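Local coordinates for xylose isomerase-like TIM barrel domain-containing protein (Parabacteroides distasonis, PDB 4KW2), which is of unknown function but adopts the xylose isomerase-like TIM-barrel fold and is probably related to sugar isomerases and AP endonuclease-like enzymes, at residues T43-M48 against S248-I253; G60-K65 against R82-I87; N128-I133 against P170-C175. All coordinates share one frame; numbering follows the deposited sequence.

Overall arrangement
All three contacts belong to one eight-stranded parallel barrel, but no element takes part in two of them. Contact 1 joins helices 36-46 and 250-262 from the two ends of the barrel sequence and is partly buried; contacts 2 and 3 lie within the loop of chain it closes. Contact 2 packs a loop on helix 75-86, about 21 Å from the chain centre; it is buried except for the exposed Pro62. Contact 3, helix against strand, is wholly buried and lies across that centre from contact 1. Its chemistry is almost wholly apolar, whereas contact 1 is mainly leucine against isoleucines, with a glutamine amide at its rim, and contact 2 sets a carboxylate against a proline.

Contact 1: T43-M48 against S248-I253; sequences TQQLGM and SDIQEI. With SO4 (sulfate ion), chain C; SO4 (sulfate ion), chain B; EDO (1,2-ethanediol), chain I.
Leu46 and Ile250 bring the two backbones closest, with Leu46 CA 6.0 Å from Ile250 CA, where the last turn of helix 36-46 passes the first turn of helix 250-262. The first helix stops in a Schellman motif: Gly47, at a phi of 84°, is the C-prime residue, and Met48 N bonds back to Thr43 O. The second starts at Asp249, the N-cap, whose OD1 accepts from Glu252 N at 2.8 Å. Next to it Ile250 N donates almost straight (173°) to O1 of the sulfate of chain C at 2.7 Å, where the helix dipole would probably favour an anion; the ion probably comes from the crystallisation liquor.

Ile250 contributes the largest single share of the interface, with Leu46 next. CG1 stands opposite the carbonyl carbon (chi1 -77°), and the branches divide the work: CD1 reaches the amide end of Gln45, crossing that side chain at about a right angle with Gln45 OE1 3.2 Å from Ile250 CD1, while CG2 lies against the backbone, 3.7 Å from Gln45 O. Leu46 serves both isoleucines with a single methyl, CD2, which is 4.0 Å from Ile250 CG1 and equally far from Ile253 CG2. No hydrogen bond crosses between the segments, so hydrocarbon packing carries the contact.

Two outside bonds tie the end of the first helix to the second: Arg254 to Leu46 O and Gln261 to Gly47 O. Inward, Leu46 rests on Ile26 of strand 23-27 and Ile253 on Ile241 of strand 238-241, so the helices pack together over the seam where the last barrel strand meets the first.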
# COMPACT_ATOMS: atom_id res chain seq x y z
N THR A 43 20.13 1.35 13.38
CA THR A 43 20.81 0.25 12.71
C THR A 43 21.74 -0.50 13.68
O THR A 43 21.84 -1.73 13.63
CB THR A 43 21.57 0.77 11.47
OG1 THR A 43 20.65 1.49 10.63
CG2 THR A 43 22.19 -0.37 10.65
N GLN A 44 22.40 0.23 14.58
CA GLN A 44 23.22 -0.38 15.63
C GLN A 44 22.36 -1.19 16.60
O GLN A 44 22.73 -2.29 16.99
CB GLN A 44 23.97 0.68 16.43
CG GLN A 44 25.12 1.32 15.69
CD GLN A 44 25.79 2.40 16.51
OE1 GLN A 44 25.29 3.52 16.63
NE2 GLN A 44 26.92 2.07 17.09
N GLN A 45 21.22 -0.63 17.00
CA GLN A 45 20.31 -1.33 17.91
C GLN A 45 19.73 -2.59 17.27
O GLN A 45 19.46 -3.57 17.96
CB GLN A 45 19.18 -0.40 18.35
CG GLN A 45 19.66 0.78 19.20
CD GLN A 45 18.64 1.89 19.26
OE1 GLN A 45 17.45 1.65 19.41
NE2 GLN A 45 19.11 3.13 19.15
N LEU A 46 19.54 -2.56 15.95
CA LEU A 46 19.10 -3.74 15.21
C LEU A 46 20.19 -4.80 15.09
O LEU A 46 19.89 -5.98 14.93
CB LEU A 46 18.62 -3.33 13.82
CG LEU A 46 17.28 -2.61 13.80
CD1 LEU A 46 17.11 -1.81 12.52
CD2 LEU A 46 16.13 -3.61 13.97
N GLY A 47 21.45 -4.37 15.13
CA GLY A 47 22.59 -5.28 15.01
C GLY A 47 22.94 -5.60 13.57
O GLY A 47 23.18 -6.76 13.24
N MSE A 48 22.99 -4.58 12.72
CA MSE A 48 23.36 -4.75 11.30
C MSE A 48 24.58 -3.92 10.96
O MSE A 48 24.77 -2.82 11.49
CB MSE A 48 22.19 -4.34 10.42
CG MSE A 48 21.13 -5.44 10.40
SE MSE A 48 19.69 -4.94 9.15
CE MSE A 48 18.79 -3.68 10.34
N SER A 248 6.19 -1.88 13.46
CA SER A 248 7.08 -2.83 14.12
C SER A 248 8.10 -2.13 15.00
O SER A 248 8.33 -0.93 14.87
CB SER A 248 7.80 -3.71 13.10
OG SER A 248 7.02 -4.84 12.76
N ASP A 249 8.70 -2.89 15.91
CA ASP A 249 9.74 -2.38 16.81
C ASP A 249 11.03 -3.18 16.63
O ASP A 249 11.05 -4.21 15.94
CB ASP A 249 9.26 -2.42 18.27
CG ASP A 249 8.81 -3.80 18.73
OD1 ASP A 249 9.54 -4.80 18.50
OD2 ASP A 249 7.73 -3.91 19.33
N ILE A 250 12.10 -2.70 17.24
CA ILE A 250 13.43 -3.30 17.08
C ILE A 250 13.49 -4.77 17.52
O ILE A 250 14.09 -5.60 16.84
CB ILE A 250 14.50 -2.43 17.80
CG1 ILE A 250 14.79 -1.20 16.93
CG2 ILE A 250 15.77 -3.23 18.06
CD1 ILE A 250 15.50 -0.08 17.63
N GLN A 251 12.85 -5.09 18.65
CA GLN A 251 12.77 -6.47 19.12
C GLN A 251 12.12 -7.42 18.12
O GLN A 251 12.61 -8.53 17.90
CB GLN A 251 12.04 -6.54 20.46
CG GLN A 251 12.84 -5.98 21.63
CD GLN A 251 14.26 -6.52 21.66
OE1 GLN A 251 15.22 -5.75 21.67
NE2 GLN A 251 14.39 -7.85 21.64
N GLU A 252 11.02 -6.98 17.51
CA GLU A 252 10.31 -7.82 16.54
C GLU A 252 11.17 -8.12 15.32
O GLU A 252 11.24 -9.26 14.86
CB GLU A 252 8.99 -7.17 16.11
CG GLU A 252 7.88 -7.34 17.14
CD GLU A 252 6.64 -6.53 16.83
OE1 GLU A 252 6.63 -5.76 15.84
OE2 GLU A 252 5.66 -6.65 17.59
N ILE A 253 11.83 -7.09 14.80
CA ILE A 253 12.66 -7.24 13.61
C ILE A 253 13.91 -8.07 13.95
O ILE A 253 14.35 -8.89 13.14
CB ILE A 253 13.04 -5.87 13.00
CG1 ILE A 253 11.77 -5.09 12.60
CG2 ILE A 253 13.93 -6.05 11.77
CD1 ILE A 253 10.90 -5.78 11.57
S SO4 C . 11.70 1.02 18.57
O1 SO4 C . 11.87 -0.45 18.65
O2 SO4 C . 12.43 1.65 19.69
O3 SO4 C . 12.23 1.54 17.28
O4 SO4 C . 10.25 1.31 18.66
S SO4 B . 17.99 -8.57 22.60
O1 SO4 B . 19.25 -9.17 22.12
O2 SO4 B . 18.30 -7.35 23.37
O3 SO4 B . 17.11 -8.23 21.46
O4 SO4 B . 17.30 -9.54 23.48
C1 EDO I . 28.21 -6.88 11.62
O1 EDO I . 28.51 -7.52 10.37
C2 EDO I . 26.87 -7.38 12.16
O2 EDO I . 26.44 -6.56 13.26

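Contact 2: G60-K65 against R82-I87; sequences GAPFPK and RHEFKI. With SO4 (sulfate ion), chain G.
The Phe63 ring meets Glu84 obliquely, with Phe63 CE2 4.3 Å from Glu84 CG, while Gly60 O lies at the ring's edge, in its plane. On the helix, the His83 imidazole has Ile87 CG2 over one face and a sulfate ion at its edge, bonded through ND1; that bond is unusually short, so its length is doubtful.

Glu84 and Pro62 point at each other from opposite directions. The glutamate chain folds at chi2 (-58°), which lays its carboxylate against the proline ring: Glu84 OE2 is 3.5 Å from Pro62 CG, and Glu84 CD is 3.7 Å from Pro62 CD. A cis peptide bond precedes Pro62. The carboxylate's strongest partner is Arg88, which forms a salt bridge to OE1. With an alanine here, Arg88 would probably lose this counter-charge and a gap would open beside Pro62 and Phe63.

Phe63 also lodges on Leu80 and Leu81, and on Met37 of helix 36-46. This is a long beta-alpha loop of a TIM barrel, between strand 50-53 and helix 75-86, folded back on the helix that follows it.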
# COMPACT_ATOMS: atom_id res chain seq x y z
N GLY A 60 21.99 15.21 10.15
CA GLY A 60 21.95 15.32 11.61
C GLY A 60 23.33 15.53 12.21
O GLY A 60 24.34 15.36 11.53
N ALA A 61 23.38 15.91 13.48
CA ALA A 61 24.65 16.17 14.16
C ALA A 61 25.53 14.92 14.10
O ALA A 61 25.03 13.82 14.30
CB ALA A 61 24.41 16.59 15.60
N PRO A 62 26.84 15.08 13.86
CA PRO A 62 27.66 16.29 13.88
C PRO A 62 27.55 17.22 12.67
O PRO A 62 28.16 18.29 12.68
CB PRO A 62 29.08 15.73 13.95
CG PRO A 62 28.99 14.47 13.15
CD PRO A 62 27.63 13.90 13.46
N PHE A 63 26.80 16.83 11.65
CA PHE A 63 26.62 17.72 10.49
C PHE A 63 25.75 18.88 10.88
O PHE A 63 24.91 18.75 11.77
CB PHE A 63 26.02 16.97 9.31
CG PHE A 63 26.89 15.88 8.80
CD1 PHE A 63 27.88 16.15 7.88
CD2 PHE A 63 26.75 14.58 9.27
CE1 PHE A 63 28.71 15.15 7.42
CE2 PHE A 63 27.57 13.58 8.82
CZ PHE A 63 28.55 13.86 7.89
N PRO A 64 25.95 20.04 10.24
CA PRO A 64 25.11 21.18 10.57
C PRO A 64 23.68 21.00 10.07
O PRO A 64 23.44 20.19 9.17
CB PRO A 64 25.80 22.36 9.87
CG PRO A 64 26.66 21.76 8.82
CD PRO A 64 26.97 20.35 9.23
N LYS A 65 22.76 21.74 10.67
CA LYS A 65 21.35 21.64 10.35
C LYS A 65 21.09 22.03 8.89
O LYS A 65 21.78 22.89 8.34
CB LYS A 65 20.53 22.53 11.29
CG LYS A 65 19.05 22.19 11.34
CD LYS A 65 18.40 22.84 12.55
CE LYS A 65 16.89 22.70 12.50
NZ LYS A 65 16.24 23.39 13.65
N ARG A 82 32.04 9.27 6.17
CA ARG A 82 32.78 8.01 6.26
C ARG A 82 33.13 7.67 7.71
O ARG A 82 32.93 6.53 8.15
CB ARG A 82 34.06 8.05 5.41
CG ARG A 82 33.80 8.00 3.90
CD ARG A 82 35.06 7.63 3.12
NE ARG A 82 36.16 8.56 3.39
CZ ARG A 82 36.34 9.74 2.79
NH1 ARG A 82 35.50 10.19 1.87
NH2 ARG A 82 37.38 10.49 3.14
N HIS A 83 33.61 8.66 8.45
CA HIS A 83 33.97 8.48 9.85
C HIS A 83 32.77 8.06 10.71
O HIS A 83 32.89 7.18 11.57
CB HIS A 83 34.58 9.77 10.40
CG HIS A 83 34.81 9.75 11.88
ND1 HIS A 83 35.84 9.04 12.46
CD2 HIS A 83 34.15 10.36 12.89
CE1 HIS A 83 35.80 9.21 13.77
NE2 HIS A 83 34.78 10.01 14.06
N GLU A 84 31.62 8.69 10.47
CA GLU A 84 30.40 8.43 11.23
C GLU A 84 29.86 7.01 11.02
O GLU A 84 29.36 6.38 11.95
CB GLU A 84 29.33 9.47 10.88
CG GLU A 84 29.58 10.86 11.46
CD GLU A 84 29.71 10.87 12.97
OE1 GLU A 84 28.80 10.34 13.65
OE2 GLU A 84 30.72 11.39 13.47
N PHE A 85 29.95 6.51 9.79
CA PHE A 85 29.66 5.10 9.52
C PHE A 85 30.65 4.19 10.25
O PHE A 85 30.26 3.26 10.95
CB PHE A 85 29.70 4.82 8.02
CG PHE A 85 28.40 5.07 7.31
CD1 PHE A 85 27.45 4.07 7.20
CD2 PHE A 85 28.13 6.31 6.74
CE1 PHE A 85 26.25 4.29 6.53
CE2 PHE A 85 26.93 6.54 6.09
CZ PHE A 85 25.99 5.53 5.98
N LYS A 86 31.94 4.49 10.11
CA LYS A 86 33.00 3.63 10.62
C LYS A 86 32.93 3.44 12.14
O LYS A 86 33.03 2.31 12.61
CB LYS A 86 34.38 4.17 10.22
CG LYS A 86 35.53 3.22 10.51
CD LYS A 86 36.83 3.97 10.72
CE LYS A 86 37.97 3.04 11.11
NZ LYS A 86 38.52 2.29 9.94
N ILE A 87 32.77 4.53 12.89
CA ILE A 87 32.72 4.43 14.35
C ILE A 87 31.48 3.70 14.87
O ILE A 87 31.43 3.35 16.05
CB ILE A 87 32.81 5.81 15.05
CG1 ILE A 87 31.57 6.67 14.76
CG2 ILE A 87 34.10 6.52 14.66
CD1 ILE A 87 31.54 7.96 15.56
S SO4 G . 38.28 7.22 10.71
O1 SO4 G . 39.15 6.02 10.63
O2 SO4 G . 39.14 8.41 10.92
O3 SO4 G . 37.51 7.37 9.45
O4 SO4 G . 37.33 7.08 11.84

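Contact 3: N128-I133 against P170-C175; sequences NQLDYI and PLMGVC
Of 170-175, Met172, built as selenomethionine, is the residue that touches 128-133, meeting Leu130 and Ile133. Its CB points toward the helix without touching it, and CG follows, opposite the carbonyl carbon (chi1 -60°). Bends at chi2 (-69°) and chi3 (-81°) then curl the chain. CE makes the closest contacts, though Met172 SE passes Ile133 CG2 at almost the same distance, about 4.3 Å.

The methyl, CE, has three neighbours. Closest is the backbone oxygen: Leu130 O stands 3.7 Å from Met172 CE. Leu130 CD2 comes within 4.0 Å of the same methyl, its side chain running at a slant to that of Met172. Ile133 crosses at about a right angle and offers its CG2 branch, 4.2 Å from Met172 CE.

Val144 of strand 143-146 and Leu165 of helix 157-165 also touch Met172, and Leu130 packs on Ile146 and Ala164. Ile133 leans the other way, on Trp106 and Phe110 of helix 103-116. Helix 130-140 is thus seated on the outer side of the barrel, with strand 172-178 hydrogen-bonded through its backbone to strand 143-146.

All three touching residues are buried, and no hydrogen bond or charge pair passes between the segments. Attraction is probably mostly dispersion and exclusion of water, with Leu130 O as the one polar neighbour of CE and one selenomethionine chain setting its methyl against one methyl of Leu130 and one of Ile133.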
# COMPACT_ATOMS: atom_id res chain seq x y z
N ASN A 128 18.29 2.77 -22.68
CA ASN A 128 19.29 3.58 -23.39
C ASN A 128 20.41 4.13 -22.50
O ASN A 128 21.48 4.49 -23.00
CB ASN A 128 18.60 4.74 -24.15
CG ASN A 128 17.97 5.76 -23.22
OD1 ASN A 128 18.66 6.49 -22.50
ND2 ASN A 128 16.64 5.83 -23.24
N GLN A 129 20.17 4.18 -21.19
CA GLN A 129 21.17 4.67 -20.23
C GLN A 129 22.17 3.60 -19.79
O GLN A 129 23.20 3.93 -19.19
CB GLN A 129 20.46 5.24 -18.99
CG GLN A 129 19.76 6.57 -19.23
CD GLN A 129 18.91 7.02 -18.05
OE1 GLN A 129 18.30 6.20 -17.36
NE2 GLN A 129 18.86 8.33 -17.81
N LEU A 130 21.89 2.34 -20.08
CA LEU A 130 22.72 1.23 -19.58
C LEU A 130 24.17 1.30 -20.05
O LEU A 130 25.09 1.06 -19.26
CB LEU A 130 22.10 -0.12 -19.96
CG LEU A 130 20.76 -0.44 -19.29
CD1 LEU A 130 20.27 -1.81 -19.73
CD2 LEU A 130 20.88 -0.37 -17.78
N ASP A 131 24.38 1.61 -21.33
CA ASP A 131 25.72 1.76 -21.88
C ASP A 131 26.54 2.77 -21.08
O ASP A 131 27.65 2.47 -20.65
CB ASP A 131 25.67 2.18 -23.35
CG ASP A 131 25.50 1.00 -24.30
OD1 ASP A 131 25.01 -0.07 -23.87
OD2 ASP A 131 25.87 1.13 -25.48
N TYR A 132 25.97 3.96 -20.88
CA TYR A 132 26.66 5.01 -20.14
C TYR A 132 26.90 4.61 -18.68
O TYR A 132 27.98 4.83 -18.13
CB TYR A 132 25.86 6.32 -20.18
CG TYR A 132 26.62 7.49 -19.60
CD1 TYR A 132 27.73 8.02 -20.26
CD2 TYR A 132 26.24 8.06 -18.39
CE1 TYR A 132 28.43 9.09 -19.73
CE2 TYR A 132 26.93 9.13 -17.86
CZ TYR A 132 28.03 9.64 -18.53
OH TYR A 132 28.72 10.70 -17.99
N ILE A 133 25.89 4.00 -18.07
CA ILE A 133 25.98 3.54 -16.69
C ILE A 133 27.06 2.46 -16.54
O ILE A 133 27.79 2.44 -15.55
CB ILE A 133 24.61 3.03 -16.18
CG1 ILE A 133 23.67 4.22 -15.96
CG2 ILE A 133 24.75 2.23 -14.89
CD1 ILE A 133 22.22 3.85 -15.80
N PRO A 170 30.52 -8.02 -15.50
CA PRO A 170 29.95 -8.65 -14.31
C PRO A 170 29.51 -7.65 -13.23
O PRO A 170 28.76 -8.02 -12.32
CB PRO A 170 31.09 -9.55 -13.79
CG PRO A 170 32.09 -9.62 -14.89
CD PRO A 170 31.95 -8.35 -15.67
N LEU A 171 29.98 -6.41 -13.32
CA LEU A 171 29.54 -5.34 -12.43
C LEU A 171 28.05 -5.00 -12.61
O LEU A 171 27.41 -4.54 -11.67
CB LEU A 171 30.38 -4.08 -12.66
CG LEU A 171 31.89 -4.18 -12.42
CD1 LEU A 171 32.60 -2.99 -13.04
CD2 LEU A 171 32.19 -4.30 -10.93
N MSE A 172 27.52 -5.22 -13.81
CA MSE A 172 26.12 -4.93 -14.11
C MSE A 172 25.25 -6.07 -13.66
O MSE A 172 25.25 -7.14 -14.27
CB MSE A 172 25.92 -4.69 -15.61
CG MSE A 172 26.75 -3.51 -16.11
SE MSE A 172 26.06 -1.82 -15.38
CE MSE A 172 24.55 -1.54 -16.62
N GLY A 173 24.49 -5.86 -12.59
CA GLY A 173 23.65 -6.91 -12.01
C GLY A 173 22.22 -6.47 -11.75
O GLY A 173 21.74 -5.47 -12.29
N VAL A 174 21.54 -7.23 -10.89
CA VAL A 174 20.11 -7.05 -10.64
C VAL A 174 19.81 -6.82 -9.16
O VAL A 174 20.33 -7.52 -8.29
CB VAL A 174 19.33 -8.29 -11.13
CG1 VAL A 174 17.84 -8.15 -10.84
CG2 VAL A 174 19.57 -8.49 -12.61
N CYS A 175 18.96 -5.83 -8.90
CA CYS A 175 18.35 -5.64 -7.58
C CYS A 175 16.99 -6.32 -7.61
O CYS A 175 16.06 -5.83 -8.24
CB CYS A 175 18.17 -4.15 -7.27
SG CYS A 175 17.42 -3.79 -5.67